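Local coordinates for protein SAM-dependent methyltransferase (Exiguobacterium sibiricum 255-15, PDB 3D2L) that probably transfers methyl groups from S-adenosylmethionine to an acceptor that has not been identified, using a Rossmann-like methyltransferase domain, at residues Phe7-Asp12 with Ala70-Met75; Pro21-Trp26 with Thr101-Ser106; Thr58-Ser63 with Arg89-Pro94. All coordinates share one frame; numbering follows the deposited sequence.

Contact 1 of 3, residues Phe7-Asp12 with Ala70-Met75; sequences FAYVYD and AQEKAM
The carboxylate of Asp12 is approached by the ammonium group of Lys73 on the syn side of OD2, with the nitrogen lying 35° out of the carboxylate plane. Asp12 OD2 and Lys73 NZ are 3.1 Å apart and form a hydrogen-bonded salt bridge. The grip is one-sided, because OD1 of Asp12 stands 4.1 Å from Lys73 NZ and is hydrogen-bonded instead to Thr44 OG1. A few residues back, the ring of Phe7 carries Val10 CG2 on one face, offset toward the rim, and has Tyr11 OH at its edge, in the ring plane. The same methyl lies over the rim of one face of the Tyr11 ring, and Phe180 meets Phe7 edge-to-face.

The two side chains of the salt bridge reach for each other from opposite directions. Lys73 folds at its third torsion (chi3 -61°), which brings its aliphatic end alongside the acid as well, with CE 3.6 Å from Asp12 OD2. This joins the short N-terminal helix 9-14 to helix 64-76, the helix that follows the second strand of the Rossmann-like domain. Thr44 belongs to a glycine-rich loop of the kind that cradles the cofactor in class I methyltransferases, so Asp12 links this N-terminal helix to that loop as well as to Lys73.

Tyr9 touches more loosely. Its hydroxyl OH comes 4.2 Å from Lys73 CG and stops 4.3 Å from Glu72 OE1, too far for a hydrogen bond. Glu72 OE1 is instead bonded to Gln6 NE2, just ahead of the N-terminal helix. Beside the polar pair, the side chains of Ala8, Tyr9 and Asp12 all touch Ile69, one turn earlier in helix 64-76.

Contact 2 of 3, residues Pro21-Trp26 with Thr101-Ser106; sequences PEWVAW and TILCDS
Helix 20-30 approaches the end of strand 97-102 with Trp23 nearest to Leu103 (CA to CA 7.6 Å), just where the chain leaves the strand in a type I' beta turn from Leu103 to Ser106. In the Rossmann-like fold of class I methyltransferases this is the carboxyl end of the fourth strand, a region that commonly borders the active-site pocket. The turn is closed by the backbone bond from Ser106 N to Leu103 O, and both of its central residues, Cys104 and Asp105, have positive phi.

Cys104 lays its sulfur over one face of the Trp23 indole in a sulfur-aromatic contact. SG sits 3.7 Å from the centroid of the five-membered ring of Trp23, only 15° off the ring normal, and its closest ring atom is Trp23 CE2 at 3.6 Å. The sulfur thus lies over the middle of the indole, close to the bond shared by its two rings.

Asp136 of the adjoining strand 131-138 accepts from Trp23 NE1 through OD2 and from Cys104 N through OD1, so one carboxylate ties the indole to the backbone that presents the sulfur. Phe224 adds an edge-to-face contact to Trp23.

The CD2 branch of Leu103 reaches both tryptophans. Against Trp23 the methyl stands obliquely, 4.3 Å from CD1. Trp26 takes a different first torsion from Trp23, with CG anti to the backbone N (chi1 170°), and extends its indole past Leu103 in the opposing direction. Phe237 meets this second indole edge-to-face, while Leu103 CD2 reaches its edge in the ring plane, 3.8 Å from Trp26 CZ3.

Contact 3 of 3, residues Thr58-Ser63 with Arg89-Pro94; sequences TGVDLS and RELELP
Val60 and Leu91 make the tighter part of this contact: Val60 CG1 rests 3.9 Å from Leu91 CD2, with the two side chains crossing at a slant. The valine presents this methyl because CG1 is anti to the backbone N (chi1 164°). Two residues back along the strand, Thr58 turns its methyl rather than its hydroxyl to the loop, and CG2 lies 4.1 Å from Leu93 CD2 as the side chains slide past each other. These alternate residues, Thr58 and Val60, form an apolar strip matched by Leu91 and Leu93.

Towards Leu62 the packing opens out. This leucine is exposed, and its CD1 comes no closer than 4.9 Å to NH1 of Arg89, whose guanidinium is held in a salt bridge with Asp87.

Here strand 56-61 is the second strand of the Rossmann-like sheet, and Asp61 at its end, bonded through OD1 to Gly43 N, occupies the position that in many relatives binds the cofactor ribose. The loop leucines are wedged between this sheet and helix 113-126: Leu91 reaches Ile40, Leu93 reaches Ala38 of strand 36-40, and both touch Leu126.

In the fold
The three contacts lie around the Rossmann-like sheet without touching one another. Contacts 2 and 3 reach the same sheet, with centres 17 Å apart and nearest atoms about 5 Å apart. Contact 1 is peripheral, its centre 18 Å from each of the others; its nearest atoms are about 6 Å from contact 3 and about 11 Å from contact 2. Strand 56-61 of contact 3 runs on into helix 64-76 of contact 1, and helix 9-14 is followed by helix 20-30 of contact 2. Strand 36-40 and the glycine-rich loop after it, the probable cofactor site, give each contact a partner; in contact 2 this is Asp39, hydrogen-bonded to Thr101.

Contact 1 of 3, residues Phe7-Asp12 with Ala70-Met75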
ATOM      1  N   PHE A   7      -4.583  -3.042  18.982  1.00 59.52           N
ATOM      2  CA  PHE A   7      -3.219  -3.291  18.514  1.00 58.43           C
ATOM      3  C   PHE A   7      -2.855  -2.495  17.256  1.00 55.94           C
ATOM      4  O   PHE A   7      -1.721  -2.036  17.139  1.00 55.26           O
ATOM      5  CB  PHE A   7      -3.014  -4.801  18.257  1.00 58.05           C
ATOM      6  CG  PHE A   7      -1.700  -5.135  17.577  1.00 60.07           C
ATOM      7  CD1 PHE A   7      -0.525  -5.249  18.313  1.00 59.89           C
ATOM      8  CD2 PHE A   7      -1.640  -5.337  16.206  1.00 59.47           C
ATOM      9  CE1 PHE A   7       0.693  -5.546  17.687  1.00 55.82           C
ATOM     10  CE2 PHE A   7      -0.428  -5.640  15.579  1.00 61.05           C
ATOM     11  CZ  PHE A   7       0.737  -5.748  16.327  1.00 55.63           C
ATOM     12  N   ALA A   8      -3.812  -2.335  16.334  1.00 53.05           N
ATOM     13  CA  ALA A   8      -3.562  -1.649  15.066  1.00 52.70           C
ATOM     14  C   ALA A   8      -2.905  -0.257  15.185  1.00 51.95           C
ATOM     15  O   ALA A   8      -2.193   0.150  14.257  1.00 53.66           O
ATOM     16  CB  ALA A   8      -4.836  -1.580  14.222  1.00 54.26           C
ATOM     17  N   TYR A   9      -3.102   0.456  16.296  1.00 52.41           N
ATOM     18  CA  TYR A   9      -2.411   1.765  16.485  1.00 53.49           C
ATOM     19  C   TYR A   9      -0.865   1.722  16.493  1.00 54.19           C
ATOM     20  O   TYR A   9      -0.199   2.738  16.210  1.00 53.65           O
ATOM     21  CB  TYR A   9      -2.938   2.534  17.703  1.00 52.52           C
ATOM     22  CG  TYR A   9      -4.276   3.167  17.385  1.00 59.76           C
ATOM     23  CD1 TYR A   9      -4.364   4.233  16.460  1.00 59.28           C
ATOM     24  CD2 TYR A   9      -5.456   2.698  17.969  1.00 58.70           C
ATOM     25  CE1 TYR A   9      -5.596   4.818  16.135  1.00 53.72           C
ATOM     26  CE2 TYR A   9      -6.690   3.285  17.658  1.00 59.65           C
ATOM     27  CZ  TYR A   9      -6.755   4.337  16.737  1.00 58.19           C
ATOM     28  OH  TYR A   9      -7.980   4.897  16.424  1.00 60.78           O
ATOM     29  N   VAL A  10      -0.294   0.559  16.789  1.00 52.72           N
ATOM     30  CA  VAL A  10       1.152   0.426  16.763  1.00 53.09           C
ATOM     31  C   VAL A  10       1.675   0.687  15.332  1.00 52.45           C
ATOM     32  O   VAL A  10       2.828   1.126  15.141  1.00 51.33           O
ATOM     33  CB  VAL A  10       1.629  -0.961  17.287  1.00 53.08           C
ATOM     34  CG1 VAL A  10       1.048  -1.214  18.666  1.00 49.13           C
ATOM     35  CG2 VAL A  10       1.287  -2.091  16.290  1.00 52.97           C
ATOM     36  N   TYR A  11       0.834   0.415  14.332  1.00 52.32           N
ATOM     37  CA  TYR A  11       1.211   0.673  12.943  1.00 53.01           C
ATOM     38  C   TYR A  11       1.185   2.166  12.655  1.00 51.67           C
ATOM     39  O   TYR A  11       2.044   2.668  11.937  1.00 52.45           O
ATOM     40  CB  TYR A  11       0.321  -0.077  11.959  1.00 54.66           C
ATOM     41  CG  TYR A  11       0.523  -1.564  12.007  1.00 58.84           C
ATOM     42  CD1 TYR A  11       1.734  -2.135  11.589  1.00 65.50           C
ATOM     43  CD2 TYR A  11      -0.490  -2.414  12.452  1.00 65.86           C
ATOM     44  CE1 TYR A  11       1.927  -3.519  11.625  1.00 62.86           C
ATOM     45  CE2 TYR A  11      -0.309  -3.797  12.490  1.00 67.66           C
ATOM     46  CZ  TYR A  11       0.898  -4.335  12.073  1.00 64.21           C
ATOM     47  OH  TYR A  11       1.065  -5.691  12.103  1.00 65.77           O
ATOM     48  N   ASP A  12       0.225   2.880  13.229  1.00 48.59           N
ATOM     49  CA  ASP A  12       0.152   4.320  12.998  1.00 47.57           C
ATOM     50  C   ASP A  12       1.351   5.031  13.607  1.00 49.76           C
ATOM     51  O   ASP A  12       1.864   6.011  13.037  1.00 48.97           O
ATOM     52  CB  ASP A  12      -1.178   4.881  13.480  1.00 45.16           C
ATOM     53  CG  ASP A  12      -2.321   4.561  12.504  1.00 44.23           C
ATOM     54  OD1 ASP A  12      -2.078   3.817  11.537  1.00 45.39           O
ATOM     55  OD2 ASP A  12      -3.446   5.061  12.663  1.00 36.98           O
ATOM     56  N   ALA A  70      -9.264   2.755  10.974  1.00 28.04           N
ATOM     57  CA  ALA A  70      -9.545   3.598   9.796  1.00 29.95           C
ATOM     58  C   ALA A  70     -10.899   4.301   9.953  1.00 29.90           C
ATOM     59  O   ALA A  70     -11.018   5.551   9.845  1.00 29.18           O
ATOM     60  CB  ALA A  70      -9.484   2.766   8.503  1.00 27.70           C
ATOM     61  N   GLN A  71     -11.913   3.512  10.273  1.00 30.23           N
ATOM     62  CA  GLN A  71     -13.272   4.049  10.439  1.00 29.94           C
ATOM     63  C   GLN A  71     -13.399   5.026  11.585  1.00 29.48           C
ATOM     64  O   GLN A  71     -14.017   6.072  11.449  1.00 27.58           O
ATOM     65  CB  GLN A  71     -14.257   2.903  10.628  1.00 33.97           C
ATOM     66  CG  GLN A  71     -15.677   3.336  10.887  1.00 31.32           C
ATOM     67  CD  GLN A  71     -16.567   2.158  11.091  1.00 31.80           C
ATOM     68  OE1 GLN A  71     -16.433   1.152  10.380  1.00 35.28           O
ATOM     69  NE2 GLN A  71     -17.471   2.241  12.077  1.00 26.76           N
ATOM     70  N   GLU A  72     -12.832   4.684  12.738  1.00 32.47           N
ATOM     71  CA  GLU A  72     -12.875   5.581  13.881  1.00 32.66           C
ATOM     72  C   GLU A  72     -12.224   6.929  13.575  1.00 32.56           C
ATOM     73  O   GLU A  72     -12.768   7.962  13.931  1.00 31.02           O
ATOM     74  CB  GLU A  72     -12.305   4.890  15.117  1.00 32.22           C
ATOM     75  CG  GLU A  72     -13.307   3.841  15.642  1.00 42.50           C
ATOM     76  CD  GLU A  72     -12.872   3.099  16.923  1.00 43.93           C
ATOM     77  OE1 GLU A  72     -11.685   2.715  17.039  1.00 55.83           O
ATOM     78  OE2 GLU A  72     -13.762   2.844  17.768  1.00 56.09           O
ATOM     79  N   LYS A  73     -11.096   6.908  12.866  1.00 31.72           N
ATOM     80  CA  LYS A  73     -10.419   8.122  12.462  1.00 31.63           C
ATOM     81  C   LYS A  73     -11.276   8.936  11.498  1.00 32.66           C
ATOM     82  O   LYS A  73     -11.371  10.156  11.649  1.00 31.23           O
ATOM     83  CB  LYS A  73      -9.052   7.774  11.856  1.00 32.67           C
ATOM     84  CG  LYS A  73      -8.097   7.192  12.879  1.00 32.45           C
ATOM     85  CD  LYS A  73      -6.674   7.078  12.314  1.00 38.52           C
ATOM     86  CE  LYS A  73      -6.518   6.184  11.096  1.00 34.91           C
ATOM     87  NZ  LYS A  73      -5.153   6.360  10.474  1.00 32.92           N
ATOM     88  N   ALA A  74     -11.927   8.264  10.532  1.00 28.36           N
ATOM     89  CA  ALA A  74     -12.838   8.942   9.598  1.00 27.66           C
ATOM     90  C   ALA A  74     -14.000   9.587  10.364  1.00 30.29           C
ATOM     91  O   ALA A  74     -14.324  10.760  10.171  1.00 31.31           O
ATOM     92  CB  ALA A  74     -13.376   7.953   8.493  1.00 23.07           C
HETATM   93  N   MSE A  75     -14.626   8.839  11.263  1.00 29.09           N
HETATM   94  CA  MSE A  75     -15.738   9.413  12.030  1.00 31.00           C
HETATM   95  C   MSE A  75     -15.297  10.601  12.902  1.00 29.51           C
HETATM   96  O   MSE A  75     -16.003  11.598  13.021  1.00 29.82           O
HETATM   97  CB  MSE A  75     -16.395   8.358  12.936  1.00 31.30           C
HETATM   98  CG  MSE A  75     -16.936   7.103  12.222  1.00 31.48           C
HETATM   99 SE   MSE A  75     -18.186   7.437  10.767  0.75 37.33          SE
HETATM  100  CE  MSE A  75     -19.737   8.062  11.819  1.00 35.18           C
TER

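Contact 2 of 3, residues Pro21-Trp26 with Thr101-Ser106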
ATOM      1  N   PRO A  21       1.246  12.678   2.480  1.00 31.35           N
ATOM      2  CA  PRO A  21       0.837  13.680   1.516  1.00 31.55           C
ATOM      3  C   PRO A  21       1.605  13.682   0.182  1.00 33.47           C
ATOM      4  O   PRO A  21       1.113  14.221  -0.809  1.00 35.14           O
ATOM      5  CB  PRO A  21       1.022  14.985   2.289  1.00 33.35           C
ATOM      6  CG  PRO A  21       0.843  14.594   3.697  1.00 32.79           C
ATOM      7  CD  PRO A  21       1.554  13.282   3.783  1.00 35.09           C
ATOM      8  N   GLU A  22       2.806  13.119   0.154  1.00 33.33           N
ATOM      9  CA  GLU A  22       3.568  12.991  -1.083  1.00 34.33           C
ATOM     10  C   GLU A  22       2.911  11.960  -2.020  1.00 32.81           C
ATOM     11  O   GLU A  22       2.933  12.111  -3.247  1.00 32.92           O
ATOM     12  CB  GLU A  22       4.984  12.547  -0.770  1.00 36.16           C
ATOM     13  CG  GLU A  22       5.813  13.566  -0.020  1.00 45.03           C
ATOM     14  CD  GLU A  22       6.678  14.395  -0.939  1.00 56.17           C
ATOM     15  OE1 GLU A  22       7.450  13.788  -1.734  1.00 53.56           O
ATOM     16  OE2 GLU A  22       6.618  15.642  -0.830  1.00 61.67           O
ATOM     17  N   TRP A  23       2.351  10.898  -1.461  1.00 33.18           N
ATOM     18  CA  TRP A  23       1.620   9.936  -2.309  1.00 32.09           C
ATOM     19  C   TRP A  23       0.350  10.576  -2.840  1.00 31.38           C
ATOM     20  O   TRP A  23       0.000  10.397  -3.996  1.00 30.45           O
ATOM     21  CB  TRP A  23       1.247   8.664  -1.552  1.00 34.96           C
ATOM     22  CG  TRP A  23       2.323   7.648  -1.405  1.00 27.68           C
ATOM     23  CD1 TRP A  23       2.501   6.539  -2.183  1.00 33.91           C
ATOM     24  CD2 TRP A  23       3.341   7.604  -0.401  1.00 29.91           C
ATOM     25  NE1 TRP A  23       3.593   5.837  -1.750  1.00 30.09           N
ATOM     26  CE2 TRP A  23       4.103   6.441  -0.635  1.00 33.07           C
ATOM     27  CE3 TRP A  23       3.685   8.433   0.679  1.00 34.02           C
ATOM     28  CZ2 TRP A  23       5.191   6.080   0.168  1.00 36.89           C
ATOM     29  CZ3 TRP A  23       4.768   8.069   1.484  1.00 35.68           C
ATOM     30  CH2 TRP A  23       5.497   6.907   1.228  1.00 37.29           C
ATOM     31  N   VAL A  24      -0.337  11.324  -1.982  1.00 33.17           N
ATOM     32  CA  VAL A  24      -1.573  11.998  -2.352  1.00 31.72           C
ATOM     33  C   VAL A  24      -1.303  13.039  -3.425  1.00 31.62           C
ATOM     34  O   VAL A  24      -2.070  13.140  -4.390  1.00 35.42           O
ATOM     35  CB  VAL A  24      -2.262  12.637  -1.113  1.00 34.07           C
ATOM     36  CG1 VAL A  24      -3.476  13.450  -1.518  1.00 32.84           C
ATOM     37  CG2 VAL A  24      -2.654  11.552  -0.153  1.00 29.96           C
ATOM     38  N   ALA A  25      -0.206  13.792  -3.304  1.00 31.09           N
ATOM     39  CA  ALA A  25       0.121  14.798  -4.314  1.00 30.97           C
ATOM     40  C   ALA A  25       0.321  14.131  -5.675  1.00 31.83           C
ATOM     41  O   ALA A  25      -0.066  14.674  -6.704  1.00 28.91           O
ATOM     42  CB  ALA A  25       1.354  15.647  -3.893  1.00 31.59           C
ATOM     43  N   TRP A  26       0.863  12.914  -5.665  1.00 31.57           N
ATOM     44  CA  TRP A  26       1.078  12.126  -6.890  1.00 31.64           C
ATOM     45  C   TRP A  26      -0.243  11.653  -7.503  1.00 29.80           C
ATOM     46  O   TRP A  26      -0.454  11.764  -8.704  1.00 29.10           O
ATOM     47  CB  TRP A  26       2.010  10.941  -6.579  1.00 32.44           C
ATOM     48  CG  TRP A  26       2.119   9.926  -7.681  1.00 31.51           C
ATOM     49  CD1 TRP A  26       2.604  10.131  -8.917  1.00 35.52           C
ATOM     50  CD2 TRP A  26       1.766   8.547  -7.612  1.00 31.06           C
ATOM     51  NE1 TRP A  26       2.538   8.985  -9.647  1.00 30.37           N
ATOM     52  CE2 TRP A  26       2.032   7.989  -8.877  1.00 29.94           C
ATOM     53  CE3 TRP A  26       1.232   7.731  -6.617  1.00 32.41           C
ATOM     54  CZ2 TRP A  26       1.829   6.638  -9.169  1.00 35.11           C
ATOM     55  CZ3 TRP A  26       1.015   6.370  -6.912  1.00 37.49           C
ATOM     56  CH2 TRP A  26       1.326   5.846  -8.184  1.00 34.63           C
ATOM     57  N   THR A 101      -6.211   2.770  -6.347  1.00 28.31           N
ATOM     58  CA  THR A 101      -4.904   3.054  -5.822  1.00 28.24           C
ATOM     59  C   THR A 101      -4.449   1.920  -4.909  1.00 27.98           C
ATOM     60  O   THR A 101      -5.202   1.426  -4.065  1.00 28.46           O
ATOM     61  CB  THR A 101      -4.827   4.431  -5.070  1.00 29.75           C
ATOM     62  OG1 THR A 101      -5.845   4.500  -4.047  1.00 29.99           O
ATOM     63  CG2 THR A 101      -5.029   5.568  -6.074  1.00 27.53           C
ATOM     64  N   ILE A 102      -3.185   1.546  -5.055  1.00 27.59           N
ATOM     65  CA  ILE A 102      -2.591   0.499  -4.222  1.00 28.98           C
ATOM     66  C   ILE A 102      -1.263   1.066  -3.793  1.00 30.65           C
ATOM     67  O   ILE A 102      -0.234   0.904  -4.443  1.00 30.85           O
ATOM     68  CB  ILE A 102      -2.405  -0.840  -4.958  1.00 28.72           C
ATOM     69  CG1 ILE A 102      -3.613  -1.173  -5.817  1.00 29.65           C
ATOM     70  CG2 ILE A 102      -2.135  -1.919  -3.950  1.00 25.19           C
ATOM     71  CD1 ILE A 102      -3.511  -2.572  -6.447  1.00 30.05           C
ATOM     72  N   LEU A 103      -1.302   1.725  -2.653  1.00 32.73           N
ATOM     73  CA  LEU A 103      -0.212   2.564  -2.218  1.00 31.20           C
ATOM     74  C   LEU A 103       0.681   2.019  -1.140  1.00 32.57           C
ATOM     75  O   LEU A 103       0.336   1.074  -0.430  1.00 31.76           O
ATOM     76  CB  LEU A 103      -0.808   3.905  -1.738  1.00 30.21           C
ATOM     77  CG  LEU A 103      -1.733   4.661  -2.676  1.00 29.75           C
ATOM     78  CD1 LEU A 103      -2.238   5.934  -1.946  1.00 29.62           C
ATOM     79  CD2 LEU A 103      -1.043   5.016  -3.972  1.00 31.56           C
ATOM     80  N   CYS A 104       1.869   2.636  -1.065  1.00 31.83           N
ATOM     81  CA  CYS A 104       2.872   2.351  -0.042  1.00 30.65           C
ATOM     82  C   CYS A 104       3.296   0.888  -0.004  1.00 27.90           C
ATOM     83  O   CYS A 104       3.305   0.266   1.039  1.00 28.61           O
ATOM     84  CB  CYS A 104       2.360   2.796   1.307  1.00 31.09           C
ATOM     85  SG  CYS A 104       1.763   4.549   1.264  1.00 35.79           S
ATOM     86  N   ASP A 105       3.678   0.369  -1.164  1.00 29.23           N
ATOM     87  CA  ASP A 105       4.155  -1.011  -1.311  1.00 25.89           C
ATOM     88  C   ASP A 105       3.202  -2.102  -0.817  1.00 27.35           C
ATOM     89  O   ASP A 105       3.604  -3.262  -0.589  1.00 25.21           O
ATOM     90  CB  ASP A 105       5.607  -1.217  -0.797  1.00 26.82           C
ATOM     91  CG  ASP A 105       5.812  -0.807   0.666  1.00 33.21           C
ATOM     92  OD1 ASP A 105       6.071   0.381   0.898  1.00 27.87           O
ATOM     93  OD2 ASP A 105       5.762  -1.668   1.568  1.00 28.25           O
ATOM     94  N   SER A 106       1.916  -1.763  -0.715  1.00 29.06           N
ATOM     95  CA  SER A 106       0.905  -2.732  -0.334  0.50 29.08           C
ATOM     96  C   SER A 106       0.835  -3.896  -1.331  1.00 27.77           C
ATOM     97  O   SER A 106       0.556  -5.052  -0.957  1.00 28.78           O
ATOM     98  CB  SER A 106      -0.448  -2.056  -0.282  0.50 29.59           C
ATOM     99  OG  SER A 106      -1.379  -2.959   0.244  0.50 29.14           O
TER

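Contact 3 of 3, residues Thr58-Ser63 with Arg89-Pro94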
ATOM      1  N   THR A  58     -13.287   4.915  -1.310  1.00 30.31           N
ATOM      2  CA  THR A  58     -13.685   3.707  -0.632  1.00 30.71           C
ATOM      3  C   THR A  58     -12.387   2.981  -0.332  1.00 32.86           C
ATOM      4  O   THR A  58     -11.524   2.883  -1.219  1.00 33.47           O
ATOM      5  CB  THR A  58     -14.563   2.828  -1.517  1.00 33.60           C
ATOM      6  OG1 THR A  58     -15.761   3.522  -1.822  1.00 35.90           O
ATOM      7  CG2 THR A  58     -14.893   1.554  -0.831  1.00 32.78           C
ATOM      8  N   GLY A  59     -12.213   2.547   0.922  1.00 30.47           N
ATOM      9  CA  GLY A  59     -11.048   1.796   1.328  1.00 29.81           C
ATOM     10  C   GLY A  59     -11.316   0.307   1.509  1.00 30.47           C
ATOM     11  O   GLY A  59     -12.354  -0.114   2.009  1.00 29.37           O
ATOM     12  N   VAL A  60     -10.341  -0.517   1.154  1.00 28.65           N
ATOM     13  CA  VAL A  60     -10.459  -1.957   1.271  1.00 31.91           C
ATOM     14  C   VAL A  60      -9.161  -2.545   1.826  1.00 31.89           C
ATOM     15  O   VAL A  60      -8.077  -2.136   1.436  1.00 31.83           O
ATOM     16  CB  VAL A  60     -10.733  -2.566  -0.128  1.00 35.37           C
ATOM     17  CG1 VAL A  60     -10.488  -4.025  -0.134  1.00 39.45           C
ATOM     18  CG2 VAL A  60     -12.163  -2.241  -0.602  1.00 35.40           C
ATOM     19  N   ASP A  61      -9.279  -3.469   2.780  1.00 34.63           N
ATOM     20  CA  ASP A  61      -8.123  -4.187   3.340  1.00 36.18           C
ATOM     21  C   ASP A  61      -8.576  -5.567   3.859  1.00 34.45           C
ATOM     22  O   ASP A  61      -9.756  -5.779   4.142  1.00 31.43           O
ATOM     23  CB  ASP A  61      -7.534  -3.381   4.475  1.00 35.97           C
ATOM     24  CG  ASP A  61      -6.136  -3.795   4.818  1.00 40.29           C
ATOM     25  OD1 ASP A  61      -5.203  -3.398   4.089  1.00 42.00           O
ATOM     26  OD2 ASP A  61      -5.945  -4.447   5.854  1.00 37.07           O
ATOM     27  N   LEU A  62      -7.652  -6.510   3.998  1.00 35.29           N
ATOM     28  CA  LEU A  62      -8.003  -7.815   4.557  1.00 35.94           C
ATOM     29  C   LEU A  62      -8.109  -7.787   6.085  1.00 35.83           C
ATOM     30  O   LEU A  62      -8.676  -8.699   6.655  1.00 35.91           O
ATOM     31  CB  LEU A  62      -7.022  -8.930   4.126  1.00 37.53           C
ATOM     32  CG  LEU A  62      -7.364  -9.755   2.887  1.00 40.92           C
ATOM     33  CD1 LEU A  62      -6.199 -10.668   2.514  1.00 38.65           C
ATOM     34  CD2 LEU A  62      -8.653 -10.582   3.098  1.00 43.05           C
ATOM     35  N   SER A  63      -7.627  -6.733   6.745  1.00 34.83           N
ATOM     36  CA  SER A  63      -7.610  -6.668   8.216  1.00 34.52           C
ATOM     37  C   SER A  63      -8.748  -5.895   8.861  1.00 33.50           C
ATOM     38  O   SER A  63      -8.797  -4.677   8.790  1.00 33.89           O
ATOM     39  CB  SER A  63      -6.309  -6.028   8.695  1.00 36.69           C
ATOM     40  OG  SER A  63      -6.246  -5.985  10.115  1.00 37.63           O
ATOM     41  N   ARG A  89      -6.952  -9.363  -4.402  1.00 30.28           N
ATOM     42  CA  ARG A  89      -7.121 -10.212  -5.583  1.00 30.90           C
ATOM     43  C   ARG A  89      -8.522 -10.564  -5.987  1.00 32.58           C
ATOM     44  O   ARG A  89      -8.692 -11.216  -7.015  1.00 30.85           O
ATOM     45  CB  ARG A  89      -6.388 -11.513  -5.563  1.00 33.30           C
ATOM     46  CG  ARG A  89      -6.075 -12.095  -4.399  1.00 35.47           C
ATOM     47  CD  ARG A  89      -4.590 -12.036  -4.222  1.00 38.27           C
ATOM     48  NE  ARG A  89      -4.282 -13.365  -3.751  1.00 48.37           N
ATOM     49  CZ  ARG A  89      -4.237 -13.765  -2.486  1.00 53.37           C
ATOM     50  NH1 ARG A  89      -4.416 -12.908  -1.495  1.00 61.66           N
ATOM     51  NH2 ARG A  89      -3.968 -15.060  -2.234  1.00 48.58           N
ATOM     52  N   GLU A  90      -9.505 -10.190  -5.191  1.00 35.75           N
ATOM     53  CA  GLU A  90     -10.883 -10.494  -5.510  1.00 40.62           C
ATOM     54  C   GLU A  90     -11.759  -9.336  -5.142  1.00 40.35           C
ATOM     55  O   GLU A  90     -12.766  -9.507  -4.468  1.00 42.37           O
ATOM     56  CB  GLU A  90     -11.321 -11.808  -4.817  1.00 39.90           C
ATOM     57  CG  GLU A  90     -10.954 -11.869  -3.355  1.00 46.17           C
ATOM     58  CD  GLU A  90     -11.349 -13.173  -2.646  1.00 49.43           C
ATOM     59  OE1 GLU A  90     -11.211 -14.264  -3.251  1.00 56.71           O
ATOM     60  OE2 GLU A  90     -11.748 -13.094  -1.450  1.00 54.65           O
ATOM     61  N   LEU A  91     -11.390  -8.137  -5.595  1.00 41.25           N
ATOM     62  CA  LEU A  91     -12.197  -6.957  -5.297  1.00 42.19           C
ATOM     63  C   LEU A  91     -13.564  -7.060  -5.891  1.00 45.37           C
ATOM     64  O   LEU A  91     -13.746  -7.581  -6.989  1.00 44.96           O
ATOM     65  CB  LEU A  91     -11.623  -5.680  -5.875  1.00 42.75           C
ATOM     66  CG  LEU A  91     -10.274  -5.247  -5.391  1.00 46.22           C
ATOM     67  CD1 LEU A  91      -9.948  -3.980  -6.171  1.00 45.50           C
ATOM     68  CD2 LEU A  91     -10.363  -5.034  -3.871  1.00 50.19           C
ATOM     69  N   GLU A  92     -14.527  -6.500  -5.185  1.00 45.16           N
ATOM     70  CA  GLU A  92     -15.864  -6.485  -5.706  1.00 46.07           C
ATOM     71  C   GLU A  92     -16.613  -5.351  -5.045  1.00 46.05           C
ATOM     72  O   GLU A  92     -16.929  -5.412  -3.856  1.00 47.79           O
ATOM     73  CB  GLU A  92     -16.535  -7.839  -5.511  1.00 45.56           C
ATOM     74  CG  GLU A  92     -17.827  -7.954  -6.322  1.00 52.63           C
ATOM     75  CD  GLU A  92     -18.259  -9.389  -6.544  1.00 47.13           C
ATOM     76  OE1 GLU A  92     -17.622 -10.314  -5.988  1.00 53.29           O
ATOM     77  OE2 GLU A  92     -19.232  -9.572  -7.283  1.00 43.54           O
ATOM     78  N   LEU A  93     -16.831  -4.293  -5.823  1.00 44.92           N
ATOM     79  CA  LEU A  93     -17.544  -3.115  -5.366  1.00 46.42           C
ATOM     80  C   LEU A  93     -18.768  -2.950  -6.235  1.00 47.36           C
ATOM     81  O   LEU A  93     -18.731  -3.253  -7.421  1.00 46.32           O
ATOM     82  CB  LEU A  93     -16.635  -1.892  -5.417  1.00 46.26           C
ATOM     83  CG  LEU A  93     -15.488  -1.976  -4.410  1.00 44.91           C
ATOM     84  CD1 LEU A  93     -14.431  -0.942  -4.710  1.00 43.84           C
ATOM     85  CD2 LEU A  93     -16.004  -1.834  -2.948  1.00 46.11           C
ATOM     86  N   PRO A  94     -19.873  -2.501  -5.635  1.00 50.82           N
ATOM     87  CA  PRO A  94     -21.123  -2.344  -6.376  1.00 52.78           C
ATOM     88  C   PRO A  94     -21.174  -1.088  -7.233  1.00 54.21           C
ATOM     89  O   PRO A  94     -21.704  -1.129  -8.347  1.00 56.81           O
ATOM     90  CB  PRO A  94     -22.176  -2.280  -5.267  1.00 53.89           C
ATOM     91  CG  PRO A  94     -21.436  -1.717  -4.075  1.00 50.95           C
ATOM     92  CD  PRO A  94     -20.015  -2.146  -4.209  1.00 50.60           C
TER